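Local structure of cytidylate kinase-like family protein (Eubacterium ventriosum, 3FDI) at residues 26-30 and 192-197. The protein is of unknown function but belongs to the cytidylate kinase-like family of P-loop NTPases, so it may phosphorylate a nucleotide. Residues are numbered along the deposited sequence.
Sequences LAEHY and IIKYID
Both segments are helical: 26-30 lies on helix 19-30, and 192-197 closes helix 185-197. The axes of the two segments approach to 11.8 Å and cross at -48°, N-to-C directions nearer parallel than antiparallel; Leu26 and Ile193 set the register, CA to CA 7.5 Å. In the apolar packing, Leu26 (chi1 m, chi2 t) puts CD2 3.8 Å from CG2 of Ile192 and 3.7 Å from CG1 of Ile193, while CE2 of Tyr30 lies 3.8 Å from CD1 of Ile196. In a CH-pi contact His29, chi1 t, receives Ile193 CD1 over one ring face, 3.9 Å from the ring centroid and 10° off its normal. The polar term is one hydrogen bond, Tyr30 OH to Asp197 OD1, 2.7 Å, reached with chi1 m at both residues. Leu26, Tyr30 and Ile196 touch Ile9 of strand 8-13, as expected for neighbouring helices on one face of the parallel sheet in a P-loop NTPase fold. Cohesion is therefore mainly apolar, with the phenol donating to a carboxylate at the exposed margin.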
loop_
_atom_site.group_PDB
_atom_site.type_symbol
_atom_site.label_atom_id
_atom_site.label_comp_id
_atom_site.label_asym_id
_atom_site.label_seq_id
_atom_site.Cartn_x
_atom_site.Cartn_y
_atom_site.Cartn_z
ATOM N N LEU B 26 27.585 -6.812 -14.449
ATOM C CA LEU B 26 27.087 -8.166 -14.702
ATOM C C LEU B 26 27.177 -8.541 -16.203
ATOM O O LEU B 26 27.646 -9.639 -16.534
ATOM C CB LEU B 26 25.621 -8.294 -14.219
ATOM C CG LEU B 26 25.396 -8.244 -12.713
ATOM C CD1 LEU B 26 23.865 -8.025 -12.311
ATOM C CD2 LEU B 26 26.035 -9.526 -12.047
ATOM N N ALA B 27 26.716 -7.657 -17.098
ATOM C CA ALA B 27 26.683 -7.955 -18.537
ATOM C C ALA B 27 28.102 -8.236 -19.044
ATOM O O ALA B 27 28.348 -9.175 -19.796
ATOM C CB ALA B 27 26.032 -6.776 -19.346
ATOM N N GLU B 28 29.038 -7.426 -18.581
ATOM C CA GLU B 28 30.439 -7.622 -18.889
ATOM C C GLU B 28 30.984 -8.905 -18.284
ATOM O O GLU B 28 31.760 -9.574 -18.927
ATOM C CB GLU B 28 31.280 -6.436 -18.403
ATOM C CG GLU B 28 31.214 -5.206 -19.327
ATOM C CD GLU B 28 31.760 -3.937 -18.686
ATOM O OE1 GLU B 28 32.365 -4.009 -17.584
ATOM O OE2 GLU B 28 31.562 -2.868 -19.280
ATOM N N HIS B 29 30.600 -9.256 -17.060
ATOM C CA HIS B 29 31.153 -10.468 -16.453
ATOM C C HIS B 29 30.732 -11.709 -17.217
ATOM O O HIS B 29 31.537 -12.608 -17.436
ATOM C CB HIS B 29 30.726 -10.638 -15.008
ATOM C CG HIS B 29 31.245 -11.897 -14.380
ATOM N ND1 HIS B 29 30.512 -13.062 -14.315
ATOM C CD2 HIS B 29 32.427 -12.167 -13.786
ATOM C CE1 HIS B 29 31.215 -13.989 -13.697
ATOM N NE2 HIS B 29 32.381 -13.472 -13.359
ATOM N N TYR B 30 29.466 -11.753 -17.614
ATOM C CA TYR B 30 28.954 -12.876 -18.364
ATOM C C TYR B 30 29.043 -12.676 -19.880
ATOM O O TYR B 30 28.610 -13.523 -20.632
ATOM C CB TYR B 30 27.510 -13.140 -17.950
ATOM C CG TYR B 30 27.375 -13.701 -16.560
ATOM C CD1 TYR B 30 27.799 -14.991 -16.268
ATOM C CD2 TYR B 30 26.791 -12.952 -15.545
ATOM C CE1 TYR B 30 27.659 -15.520 -14.968
ATOM C CE2 TYR B 30 26.646 -13.471 -14.256
ATOM C CZ TYR B 30 27.082 -14.742 -13.973
ATOM O OH TYR B 30 26.952 -15.213 -12.690
ATOM N N ILE B 192 25.586 -11.079 -6.657
ATOM C CA ILE B 192 24.568 -11.504 -7.623
ATOM C C ILE B 192 25.136 -12.649 -8.438
ATOM O O ILE B 192 24.439 -13.633 -8.720
ATOM C CB ILE B 192 24.101 -10.326 -8.566
ATOM C CG1 ILE B 192 23.293 -9.308 -7.753
ATOM C CG2 ILE B 192 23.271 -10.861 -9.762
ATOM C CD1 ILE B 192 23.086 -7.952 -8.420
ATOM N N ILE B 193 26.424 -12.555 -8.750
ATOM C CA ILE B 193 27.110 -13.588 -9.528
ATOM C C ILE B 193 27.190 -14.918 -8.724
ATOM O O ILE B 193 27.021 -16.032 -9.260
ATOM C CB ILE B 193 28.544 -13.136 -9.885
ATOM C CG1 ILE B 193 28.532 -11.989 -10.889
ATOM C CG2 ILE B 193 29.389 -14.334 -10.368
ATOM C CD1 ILE B 193 29.836 -11.248 -10.885
ATOM N N LYS B 194 27.448 -14.795 -7.437
ATOM C CA LYS B 194 27.443 -15.955 -6.549
ATOM C C LYS B 194 26.062 -16.593 -6.506
ATOM O O LYS B 194 25.932 -17.807 -6.626
ATOM C CB LYS B 194 27.868 -15.513 -5.146
ATOM C CG LYS B 194 27.931 -16.614 -4.054
ATOM C CD LYS B 194 28.581 -16.029 -2.789
ATOM C CE LYS B 194 29.307 -17.033 -1.900
ATOM N NZ LYS B 194 30.522 -17.668 -2.464
ATOM N N TYR B 195 25.010 -15.780 -6.357
ATOM C CA TYR B 195 23.660 -16.320 -6.396
ATOM C C TYR B 195 23.457 -17.138 -7.685
ATOM O O TYR B 195 23.030 -18.319 -7.666
ATOM C CB TYR B 195 22.619 -15.182 -6.302
ATOM C CG TYR B 195 21.196 -15.640 -6.159
ATOM C CD1 TYR B 195 20.592 -15.731 -4.903
ATOM C CD2 TYR B 195 20.444 -15.974 -7.255
ATOM C CE1 TYR B 195 19.284 -16.121 -4.758
ATOM C CE2 TYR B 195 19.110 -16.388 -7.102
ATOM C CZ TYR B 195 18.554 -16.448 -5.841
ATOM O OH TYR B 195 17.251 -16.854 -5.661
ATOM N N ILE B 196 23.797 -16.516 -8.803
ATOM C CA ILE B 196 23.541 -17.097 -10.144
ATOM C C ILE B 196 24.305 -18.393 -10.339
ATOM O O ILE B 196 23.732 -19.405 -10.777
ATOM C CB ILE B 196 23.923 -16.090 -11.313
ATOM C CG1 ILE B 196 23.014 -14.871 -11.279
ATOM C CG2 ILE B 196 23.860 -16.768 -12.651
ATOM C CD1 ILE B 196 23.524 -13.722 -12.078
ATOM N N ASP B 197 25.590 -18.365 -9.986
ATOM C CA ASP B 197 26.471 -19.498 -10.222
ATOM C C ASP B 197 26.282 -20.642 -9.219
ATOM O O ASP B 197 26.705 -21.747 -9.448
ATOM C CB ASP B 197 27.938 -19.040 -10.224
ATOM C CG ASP B 197 28.242 -17.975 -11.301
ATOM O OD1 ASP B 197 27.495 -17.810 -12.292
ATOM O OD2 ASP B 197 29.260 -17.277 -11.138
#